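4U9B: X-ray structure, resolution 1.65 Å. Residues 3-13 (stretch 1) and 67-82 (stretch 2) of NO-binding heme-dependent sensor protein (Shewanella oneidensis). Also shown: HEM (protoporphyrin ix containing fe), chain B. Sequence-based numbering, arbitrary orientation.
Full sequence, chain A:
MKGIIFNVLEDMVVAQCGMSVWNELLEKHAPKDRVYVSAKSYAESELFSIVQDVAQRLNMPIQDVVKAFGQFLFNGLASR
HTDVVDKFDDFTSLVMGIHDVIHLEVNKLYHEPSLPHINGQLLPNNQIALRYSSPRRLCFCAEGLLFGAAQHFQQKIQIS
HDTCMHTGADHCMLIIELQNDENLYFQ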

ATOM      1  N   GLY A   3      -2.303  12.292   3.343  1.00 19.78           N
ATOM      2  CA  GLY A   3      -3.144  12.050   4.499  1.00 19.91           C
ATOM      3  C   GLY A   3      -4.088  10.875   4.341  1.00 20.59           C
ATOM      4  O   GLY A   3      -4.451  10.243   5.328  1.00 22.07           O
ATOM      5  N   ILE A   4      -4.490  10.580   3.106  1.00 20.59           N
ATOM      6  CA  ILE A   4      -5.409   9.471   2.867  1.00 23.42           C
ATOM      7  C   ILE A   4      -4.817   8.172   3.406  1.00 21.25           C
ATOM      8  O   ILE A   4      -5.526   7.344   3.969  1.00 20.58           O
ATOM      9  CB  ILE A   4      -5.754   9.305   1.362  1.00 23.32           C
ATOM     10  CG1 ILE A   4      -6.612   8.056   1.150  1.00 24.62           C
ATOM     11  CG2 ILE A   4      -4.495   9.219   0.510  1.00 21.88           C
ATOM     12  CD1 ILE A   4      -7.369   8.043  -0.170  1.00 28.31           C
ATOM     13  N   ILE A   5      -3.508   8.012   3.260  1.00 18.12           N
ATOM     14  CA  ILE A   5      -2.841   6.812   3.748  1.00 18.75           C
ATOM     15  C   ILE A   5      -2.965   6.740   5.266  1.00 19.16           C
ATOM     16  O   ILE A   5      -3.266   5.684   5.823  1.00 19.19           O
ATOM     17  CB  ILE A   5      -1.356   6.784   3.341  1.00 19.57           C
ATOM     18  CG1 ILE A   5      -1.212   6.945   1.821  1.00 21.90           C
ATOM     19  CG2 ILE A   5      -0.695   5.495   3.817  1.00 18.59           C
ATOM     20  CD1 ILE A   5      -1.911   5.872   0.997  1.00 24.08           C
ATOM     21  N   PHE A   6      -2.745   7.872   5.928  1.00 20.82           N
ATOM     22  CA  PHE A   6      -2.914   7.962   7.372  1.00 21.32           C
ATOM     23  C   PHE A   6      -4.366   7.739   7.777  1.00 23.07           C
ATOM     24  O   PHE A   6      -4.637   7.135   8.810  1.00 22.87           O
ATOM     25  CB  PHE A   6      -2.443   9.322   7.890  1.00 19.59           C
ATOM     26  CG  PHE A   6      -0.963   9.526   7.804  1.00 18.51           C
ATOM     27  CD1 PHE A   6      -0.137   9.145   8.849  1.00 20.00           C
ATOM     28  CD2 PHE A   6      -0.394  10.100   6.683  1.00 19.30           C
ATOM     29  CE1 PHE A   6       1.227   9.339   8.776  1.00 19.61           C
ATOM     30  CE2 PHE A   6       0.968  10.292   6.601  1.00 19.73           C
ATOM     31  CZ  PHE A   6       1.781   9.910   7.649  1.00 19.47           C
ATOM     32  N   ASN A   7      -5.300   8.233   6.971  1.00 22.95           N
ATOM     33  CA  ASN A   7      -6.716   8.065   7.278  1.00 25.14           C
ATOM     34  C   ASN A   7      -7.112   6.594   7.274  1.00 24.70           C
ATOM     35  O   ASN A   7      -7.858   6.147   8.144  1.00 24.01           O
ATOM     36  CB  ASN A   7      -7.591   8.837   6.286  1.00 24.89           C
ATOM     37  CG  ASN A   7      -7.453  10.342   6.425  1.00 24.86           C
ATOM     38  OD1 ASN A   7      -7.070  10.857   7.483  1.00 28.08           O
ATOM     39  ND2 ASN A   7      -7.771  11.058   5.354  1.00 23.43           N
ATOM     40  N   VAL A   8      -6.620   5.841   6.295  1.00 22.02           N
ATOM     41  CA  VAL A   8      -6.935   4.421   6.228  1.00 22.12           C
ATOM     42  C   VAL A   8      -6.227   3.691   7.369  1.00 22.08           C
ATOM     43  O   VAL A   8      -6.774   2.751   7.941  1.00 22.28           O
ATOM     44  CB  VAL A   8      -6.539   3.806   4.869  1.00 20.70           C
ATOM     45  CG1 VAL A   8      -6.863   2.324   4.841  1.00 23.15           C
ATOM     46  CG2 VAL A   8      -7.272   4.513   3.736  1.00 22.00           C
ATOM     47  N   LEU A   9      -5.018   4.133   7.710  1.00 21.39           N
ATOM     48  CA  LEU A   9      -4.300   3.554   8.840  1.00 22.25           C
ATOM     49  C   LEU A   9      -5.098   3.782  10.117  1.00 22.96           C
ATOM     50  O   LEU A   9      -5.201   2.887  10.955  1.00 26.19           O
ATOM     51  CB  LEU A   9      -2.894   4.150   8.972  1.00 20.97           C
ATOM     52  CG  LEU A   9      -2.030   3.590  10.111  1.00 24.23           C
ATOM     53  CD1 LEU A   9      -1.733   2.116   9.895  1.00 26.69           C
ATOM     54  CD2 LEU A   9      -0.733   4.370  10.251  1.00 25.08           C
ATOM     55  N   GLU A  10      -5.677   4.973  10.258  1.00 23.61           N
ATOM     56  CA  GLU A  10      -6.506   5.273  11.421  1.00 25.50           C
ATOM     57  C   GLU A  10      -7.674   4.296  11.499  1.00 29.46           C
ATOM     58  O   GLU A  10      -7.954   3.742  12.563  1.00 30.92           O
ATOM     59  CB  GLU A  10      -7.035   6.712  11.382  1.00 23.76           C
ATOM     60  CG  GLU A  10      -7.844   7.091  12.633  1.00 27.58           C
ATOM     61  CD  GLU A  10      -8.444   8.479  12.564  1.00 32.81           C
ATOM     62  OE1 GLU A  10      -9.419   8.736  13.302  1.00 35.61           O
ATOM     63  OE2 GLU A  10      -7.941   9.314  11.783  1.00 33.93           O
ATOM     64  N   ASP A  11      -8.354   4.088  10.373  1.00 30.03           N
ATOM     65  CA  ASP A  11      -9.473   3.153  10.324  1.00 29.33           C
ATOM     66  C   ASP A  11      -9.049   1.778  10.829  1.00 28.76           C
ATOM     67  O   ASP A  11      -9.787   1.119  11.555  1.00 32.84           O
ATOM     68  CB  ASP A  11     -10.029   3.036   8.900  1.00 26.81           C
ATOM     69  CG  ASP A  11     -10.740   4.298   8.442  1.00 30.09           C
ATOM     70  OD1 ASP A  11     -11.091   5.132   9.302  1.00 32.25           O
ATOM     71  OD2 ASP A  11     -10.956   4.450   7.221  1.00 31.88           O
ATOM     72  N   MET A  12      -7.849   1.356  10.451  1.00 29.54           N
ATOM     73  CA  MET A  12      -7.356   0.038  10.827  1.00 29.05           C
ATOM     74  C   MET A  12      -7.013  -0.021  12.316  1.00 30.57           C
ATOM     75  O   MET A  12      -7.464  -0.922  13.026  1.00 33.06           O
ATOM     76  CB  MET A  12      -6.134  -0.326   9.983  1.00 29.16           C
ATOM     77  CG  MET A  12      -5.711  -1.776  10.112  1.00 30.29           C
ATOM     78  SD  MET A  12      -4.350  -2.214   9.016  1.00 32.43           S
ATOM     79  CE  MET A  12      -4.372  -3.999   9.168  1.00 34.27           C
ATOM     80  N   VAL A  13      -6.227   0.945  12.783  1.00 31.83           N
ATOM     81  CA  VAL A  13      -5.794   0.985  14.179  1.00 31.89           C
ATOM     82  C   VAL A  13      -6.986   1.154  15.119  1.00 34.88           C
ATOM     83  O   VAL A  13      -7.140   0.396  16.076  1.00 36.08           O
ATOM     84  CB  VAL A  13      -4.781   2.127  14.419  1.00 33.27           C
ATOM     85  CG1 VAL A  13      -4.454   2.275  15.911  1.00 32.47           C
ATOM     86  CG2 VAL A  13      -3.509   1.881  13.618  1.00 34.53           C
ATOM     87  N   LYS A  67       2.503  -5.333   5.413  1.00 21.03           N
ATOM     88  CA  LYS A  67       1.801  -6.135   4.416  1.00 21.19           C
ATOM     89  C   LYS A  67       0.320  -6.233   4.763  1.00 22.23           C
ATOM     90  O   LYS A  67      -0.536  -6.153   3.885  1.00 22.68           O
ATOM     91  CB  LYS A  67       2.424  -7.529   4.313  1.00 22.31           C
ATOM     92  CG  LYS A  67       1.760  -8.444   3.290  1.00 27.12           C
ATOM     93  CD  LYS A  67       2.493  -9.774   3.174  1.00 30.78           C
ATOM     94  CE  LYS A  67       1.843 -10.682   2.140  1.00 35.32           C
ATOM     95  NZ  LYS A  67       2.636 -11.925   1.889  1.00 37.24           N
ATOM     96  N   ALA A  68       0.025  -6.390   6.050  1.00 24.29           N
ATOM     97  CA  ALA A  68      -1.358  -6.449   6.512  1.00 24.08           C
ATOM     98  C   ALA A  68      -2.071  -5.137   6.221  1.00 26.44           C
ATOM     99  O   ALA A  68      -3.213  -5.122   5.756  1.00 29.16           O
ATOM    100  CB  ALA A  68      -1.409  -6.761   7.994  1.00 26.03           C
ATOM    101  N   PHE A  69      -1.390  -4.034   6.505  1.00 22.59           N
ATOM    102  CA  PHE A  69      -1.921  -2.713   6.203  1.00 20.76           C
ATOM    103  C   PHE A  69      -2.169  -2.552   4.710  1.00 20.37           C
ATOM    104  O   PHE A  69      -3.195  -2.012   4.304  1.00 22.05           O
ATOM    105  CB  PHE A  69      -0.966  -1.629   6.701  1.00 21.47           C
ATOM    106  CG  PHE A  69      -1.346  -0.240   6.274  1.00 21.78           C
ATOM    107  CD1 PHE A  69      -2.587   0.281   6.589  1.00 21.42           C
ATOM    108  CD2 PHE A  69      -0.451   0.549   5.576  1.00 21.40           C
ATOM    109  CE1 PHE A  69      -2.935   1.559   6.201  1.00 20.44           C
ATOM    110  CE2 PHE A  69      -0.793   1.827   5.187  1.00 21.03           C
ATOM    111  CZ  PHE A  69      -2.037   2.333   5.501  1.00 20.19           C
ATOM    112  N   GLY A  70      -1.227  -3.024   3.900  1.00 19.95           N
ATOM    113  CA  GLY A  70      -1.355  -2.950   2.454  1.00 22.04           C
ATOM    114  C   GLY A  70      -2.624  -3.607   1.943  1.00 23.96           C
ATOM    115  O   GLY A  70      -3.307  -3.068   1.069  1.00 22.75           O
ATOM    116  N   GLN A  71      -2.948  -4.774   2.488  1.00 22.18           N
ATOM    117  CA  GLN A  71      -4.149  -5.486   2.073  1.00 25.55           C
ATOM    118  C   GLN A  71      -5.396  -4.730   2.507  1.00 25.42           C
ATOM    119  O   GLN A  71      -6.364  -4.627   1.752  1.00 25.47           O
ATOM    120  CB  GLN A  71      -4.158  -6.902   2.643  1.00 29.01           C
ATOM    121  CG  GLN A  71      -5.327  -7.737   2.157  1.00 33.49           C
ATOM    122  CD  GLN A  71      -5.048  -9.229   2.196  1.00 37.09           C
ATOM    123  OE1 GLN A  71      -4.105  -9.684   2.843  1.00 37.44           O
ATOM    124  NE2 GLN A  71      -5.871  -9.997   1.494  1.00 40.64           N
ATOM    125  N   PHE A  72      -5.363  -4.203   3.726  1.00 24.94           N
ATOM    126  CA  PHE A  72      -6.448  -3.379   4.241  1.00 25.13           C
ATOM    127  C   PHE A  72      -6.597  -2.126   3.385  1.00 24.50           C
ATOM    128  O   PHE A  72      -7.708  -1.664   3.121  1.00 25.77           O
ATOM    129  CB  PHE A  72      -6.176  -3.007   5.707  1.00 28.11           C
ATOM    130  CG  PHE A  72      -7.309  -2.274   6.380  1.00 28.52           C
ATOM    131  CD1 PHE A  72      -7.404  -0.892   6.304  1.00 27.39           C
ATOM    132  CD2 PHE A  72      -8.263  -2.966   7.111  1.00 30.13           C
ATOM    133  CE1 PHE A  72      -8.438  -0.216   6.929  1.00 28.80           C
ATOM    134  CE2 PHE A  72      -9.300  -2.296   7.740  1.00 31.61           C
ATOM    135  CZ  PHE A  72      -9.387  -0.917   7.650  1.00 30.42           C
ATOM    136  N   LEU A  73      -5.462  -1.601   2.933  1.00 23.11           N
ATOM    137  CA  LEU A  73      -5.413  -0.314   2.247  1.00 21.42           C
ATOM    138  C   LEU A  73      -6.096  -0.323   0.883  1.00 23.21           C
ATOM    139  O   LEU A  73      -6.565   0.720   0.422  1.00 24.79           O
ATOM    140  CB  LEU A  73      -3.957   0.134   2.090  1.00 22.31           C
ATOM    141  CG  LEU A  73      -3.680   1.435   1.327  1.00 21.65           C
ATOM    142  CD1 LEU A  73      -4.355   2.629   1.993  1.00 21.79           C
ATOM    143  CD2 LEU A  73      -2.181   1.665   1.213  1.00 20.44           C
ATOM    144  N   PHE A  74      -6.158  -1.475   0.220  1.00 23.34           N
ATOM    145  CA  PHE A  74      -6.744  -1.488  -1.112  1.00 24.14           C
ATOM    146  C   PHE A  74      -8.206  -1.062  -1.072  1.00 25.44           C
ATOM    147  O   PHE A  74      -8.634  -0.227  -1.865  1.00 24.11           O
ATOM    148  CB  PHE A  74      -6.647  -2.854  -1.781  1.00 24.46           C
ATOM    149  CG  PHE A  74      -7.198  -2.851  -3.171  1.00 24.31           C
ATOM    150  CD1 PHE A  74      -6.399  -2.495  -4.241  1.00 25.34           C
ATOM    151  CD2 PHE A  74      -8.532  -3.145  -3.403  1.00 25.67           C
ATOM    152  CE1 PHE A  74      -6.910  -2.460  -5.520  1.00 26.22           C
ATOM    153  CE2 PHE A  74      -9.048  -3.113  -4.683  1.00 27.51           C
ATOM    154  CZ  PHE A  74      -8.236  -2.771  -5.741  1.00 28.09           C
ATOM    155  N   ASN A  75      -8.971  -1.639  -0.152  1.00 25.61           N
ATOM    156  CA  ASN A  75     -10.375  -1.283  -0.015  1.00 29.38           C
ATOM    157  C   ASN A  75     -10.530   0.169   0.422  1.00 26.43           C
ATOM    158  O   ASN A  75     -11.473   0.850   0.020  1.00 27.27           O
ATOM    159  CB  ASN A  75     -11.067  -2.205   0.985  1.00 37.12           C
ATOM    160  CG  ASN A  75     -10.798  -3.668   0.705  1.00 48.70           C
ATOM    161  OD1 ASN A  75      -9.703  -4.172   0.970  1.00 54.66           O
ATOM    162  ND2 ASN A  75     -11.796  -4.360   0.172  1.00 49.16           N
ATOM    163  N   GLY A  76      -9.596   0.636   1.245  1.00 24.61           N
ATOM    164  CA  GLY A  76      -9.607   2.010   1.708  1.00 26.55           C
ATOM    165  C   GLY A  76      -9.450   2.977   0.552  1.00 26.07           C
ATOM    166  O   GLY A  76     -10.106   4.016   0.503  1.00 28.70           O
ATOM    167  N   LEU A  77      -8.578   2.624  -0.387  1.00 24.70           N
ATOM    168  CA  LEU A  77      -8.358   3.436  -1.577  1.00 25.82           C
ATOM    169  C   LEU A  77      -9.504   3.269  -2.568  1.00 26.54           C
ATOM    170  O   LEU A  77      -9.971   4.242  -3.161  1.00 26.38           O
ATOM    171  CB  LEU A  77      -7.033   3.061  -2.244  1.00 25.75           C
ATOM    172  CG  LEU A  77      -5.767   3.401  -1.461  1.00 27.44           C
ATOM    173  CD1 LEU A  77      -4.559   2.721  -2.088  1.00 26.10           C
ATOM    174  CD2 LEU A  77      -5.566   4.907  -1.404  1.00 28.38           C
ATOM    175  N   ALA A  78      -9.953   2.030  -2.743  1.00 27.31           N
ATOM    176  CA  ALA A  78     -11.040   1.735  -3.667  1.00 29.63           C
ATOM    177  C   ALA A  78     -12.321   2.455  -3.259  1.00 32.06           C
ATOM    178  O   ALA A  78     -13.062   2.944  -4.109  1.00 31.37           O
ATOM    179  CB  ALA A  78     -11.278   0.233  -3.741  1.00 31.68           C
ATOM    180  N   SER A  79     -12.570   2.521  -1.955  1.00 34.68           N
ATOM    181  CA  SER A  79     -13.768   3.172  -1.429  1.00 35.47           C
ATOM    182  C   SER A  79     -13.763   4.678  -1.668  1.00 32.29           C
ATOM    183  O   SER A  79     -14.799   5.271  -1.972  1.00 32.59           O
ATOM    184  CB  SER A  79     -13.904   2.897   0.069  1.00 40.73           C
ATOM    185  OG  SER A  79     -14.375   1.582   0.303  1.00 48.69           O
ATOM    186  N   ARG A  80     -12.593   5.290  -1.521  1.00 29.13           N
ATOM    187  CA  ARG A  80     -12.454   6.736  -1.653  1.00 28.76           C
ATOM    188  C   ARG A  80     -12.277   7.166  -3.110  1.00 27.64           C
ATOM    189  O   ARG A  80     -12.541   8.319  -3.455  1.00 28.86           O
ATOM    190  CB  ARG A  80     -11.272   7.227  -0.808  1.00 30.23           C
ATOM    191  CG  ARG A  80     -11.498   7.115   0.701  1.00 28.71           C
ATOM    192  CD  ARG A  80     -10.186   7.225   1.469  1.00 29.95           C
ATOM    193  NE  ARG A  80     -10.375   7.313   2.917  1.00 32.84           N
ATOM    194  CZ  ARG A  80     -10.669   6.282   3.707  1.00 34.94           C
ATOM    195  NH1 ARG A  80     -10.832   5.069   3.196  1.00 32.25           N
ATOM    196  NH2 ARG A  80     -10.810   6.467   5.013  1.00 34.65           N
ATOM    197  N   HIS A  81     -11.838   6.242  -3.961  1.00 25.73           N
ATOM    198  CA  HIS A  81     -11.623   6.536  -5.377  1.00 26.57           C
ATOM    199  C   HIS A  81     -12.254   5.466  -6.263  1.00 30.00           C
ATOM    200  O   HIS A  81     -11.571   4.832  -7.065  1.00 31.06           O
ATOM    201  CB  HIS A  81     -10.126   6.652  -5.679  1.00 26.36           C
ATOM    202  CG  HIS A  81      -9.447   7.762  -4.939  1.00 26.56           C
ATOM    203  ND1 HIS A  81      -9.731   9.091  -5.167  1.00 26.81           N
ATOM    204  CD2 HIS A  81      -8.499   7.738  -3.972  1.00 24.83           C
ATOM    205  CE1 HIS A  81      -8.986   9.840  -4.371  1.00 23.65           C
ATOM    206  NE2 HIS A  81      -8.231   9.044  -3.639  1.00 23.37           N
ATOM    207  N   THR A  82     -13.562   5.281  -6.120  1.00 32.65           N
ATOM    208  CA  THR A  82     -14.264   4.216  -6.828  1.00 37.62           C
ATOM    209  C   THR A  82     -14.166   4.374  -8.344  1.00 38.60           C
ATOM    210  O   THR A  82     -14.068   3.382  -9.067  1.00 41.85           O
ATOM    211  CB  THR A  82     -15.748   4.165  -6.428  1.00 41.63           C
ATOM    212  OG1 THR A  82     -16.385   5.401  -6.776  1.00 42.92           O
ATOM    213  CG2 THR A  82     -15.892   3.924  -4.932  1.00 43.98           C
TER
HETATM  214  CHA HEM B 201       0.879   4.872  -2.556  1.00 18.94           C
HETATM  215  CHB HEM B 201       1.241   0.535  -4.674  1.00 17.84           C
HETATM  216  CHC HEM B 201      -3.388   0.756  -6.021  1.00 22.34           C
HETATM  217  CHD HEM B 201      -3.350   5.490  -4.970  1.00 19.74           C
HETATM  218  C1A HEM B 201       1.302   3.601  -2.858  1.00 16.36           C
HETATM  219  C2A HEM B 201       2.357   2.865  -2.190  1.00 17.66           C
HETATM  220  C3A HEM B 201       2.447   1.668  -2.780  1.00 19.07           C
HETATM  221  C4A HEM B 201       1.461   1.604  -3.834  1.00 16.69           C
HETATM  222  CMA HEM B 201       3.419   0.531  -2.421  1.00 18.26           C
HETATM  223  CAA HEM B 201       3.222   3.370  -1.012  1.00 20.86           C
HETATM  224  CBA HEM B 201       4.181   4.472  -1.467  1.00 20.90           C
HETATM  225  CGA HEM B 201       5.492   3.938  -2.002  1.00 20.79           C
HETATM  226  O1A HEM B 201       6.363   4.772  -2.378  1.00 18.80           O
HETATM  227  O2A HEM B 201       5.690   2.696  -2.062  1.00 20.05           O
HETATM  228  C1B HEM B 201       0.013   0.181  -5.176  1.00 19.64           C
HETATM  229  C2B HEM B 201      -0.345  -1.115  -5.707  1.00 17.62           C
HETATM  230  C3B HEM B 201      -1.632  -1.055  -6.098  1.00 20.65           C
HETATM  231  C4B HEM B 201      -2.118   0.279  -5.793  1.00 21.45           C
HETATM  232  CMB HEM B 201       0.668  -2.280  -5.795  1.00 17.93           C
HETATM  233  CAB HEM B 201      -2.542  -2.141  -6.721  1.00 22.02           C
HETATM  234  CBB HEM B 201      -2.295  -3.452  -6.640  1.00 25.41           C
HETATM  235  C1C HEM B 201      -3.790   2.066  -5.861  1.00 23.21           C
HETATM  236  C2C HEM B 201      -5.103   2.588  -6.163  1.00 23.38           C
HETATM  237  C3C HEM B 201      -5.118   3.898  -5.893  1.00 21.14           C
HETATM  238  C4C HEM B 201      -3.797   4.255  -5.390  1.00 21.92           C
HETATM  239  CMC HEM B 201      -6.272   1.745  -6.716  1.00 25.31           C
HETATM  240  CAC HEM B 201      -6.368   4.796  -6.087  1.00 24.26           C
HETATM  241  CBC HEM B 201      -6.326   6.133  -6.061  1.00 34.22           C
HETATM  242  C1D HEM B 201      -2.272   5.728  -4.147  1.00 20.11           C
HETATM  243  C2D HEM B 201      -2.079   6.945  -3.394  1.00 20.12           C
HETATM  244  C3D HEM B 201      -0.763   6.753  -2.643  1.00 18.80           C
HETATM  245  C4D HEM B 201      -0.286   5.443  -3.016  1.00 18.66           C
HETATM  246  CMD HEM B 201      -3.007   8.174  -3.344  1.00 21.15           C
HETATM  247  CAD HEM B 201      -0.082   7.743  -1.683  1.00 19.68           C
HETATM  248  CBD HEM B 201       0.866   8.658  -2.453  1.00 20.18           C
HETATM  249  CGD HEM B 201       1.519   9.604  -1.481  1.00 20.63           C
HETATM  250  O1D HEM B 201       1.534   9.278  -0.269  1.00 22.04           O
HETATM  251  O2D HEM B 201       2.025  10.677  -1.910  1.00 21.26           O
HETATM  252  NA  HEM B 201       0.771   2.797  -3.853  1.00 17.74           N
HETATM  253  NB  HEM B 201      -1.087   1.005  -5.238  1.00 20.43           N
HETATM  254  NC  HEM B 201      -3.018   3.113  -5.392  1.00 21.71           N
HETATM  255  ND  HEM B 201      -1.199   4.871  -3.900  1.00 19.89           N
HETATM  256 FE   HEM B 201      -1.047   3.017  -4.768  1.00 20.95          FE
HETATM  257  O   HOH W   1     -10.555   2.600   5.240  1.00 32.26           O

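The contact is a steeply crossed packing of two helices from distant parts of the chain, built on an apolar core of interlocking side chains and flanked by a salt bridge between D11 and R80. The helix axes approach to 9.7 Å, with an angle of 116° between their N-to-C directions, and the two stretches together bury 725 Å².

The backbones come nearest where V8 faces G76, their CA atoms 5.8 Å apart. The side chain of V8 sits among F72, L73, G76 and R80, with V8 CG2 4.0 Å from G76 CA. G76 makes this fit possible: a CB in the ideal position on this residue would lie 2.7 Å from V8 CG1, a clash. V8 also packs against its larger neighbours, CG1 reaching F72 CD1 at 3.6 Å and CB reaching L73 CD1 at 3.8 Å.

F69 interlocks in the reverse direction, its ring lodged among I5, V8, L9 and M12. Its CA-to-CB bond points sideways, but the t rotamer brings the ring to the first helix. L9 CD1 lies over one face, 4.2 Å from the F69 ring centroid in a CH-pi contact, whereas M12 SD sits at the edge, 3.9 Å from F69 CD1. M12, extended with all three chi angles in t, spans both aromatic residues: its CB lies over a face of F72, 3.9 Å from the ring centroid and only 14° off the normal, and its CE reaches A68 CB at 4.2 Å.

R80 combines polar and apolar packing. Its NH2 donates a hydrogen bond of 3.0 Å to D11 OD2, with an N-H...acceptor angle of 159°, as part of the salt bridge. The carboxylate oxygen approaches near the guanidinium plane, as suits an in-plane N-H donor, while V8 CG2 covers one face, 3.6 Å from R80 NH1. Within its own helix, R80 NH1 donates to G76 O at 3.0 Å. Water 1 adds a second link, donating to D11 OD2 at 2.7 Å and accepting from R80 NH1 at 3.2 Å.

I4 fills the space beside the aliphatic part of R80, its CD1 lying 3.4 Å from R80 CD and 3.8 Å from L77 CD2. The packing then continues into the heme of this NO-binding sensor: I5 CD1 is 4.2 Å from L73 CD1 and 3.7 Å from HEM CAD, L77 CD1 lies 3.7 Å from HEM NC, and H81 CD2 lies 3.4 Å from HEM CBC.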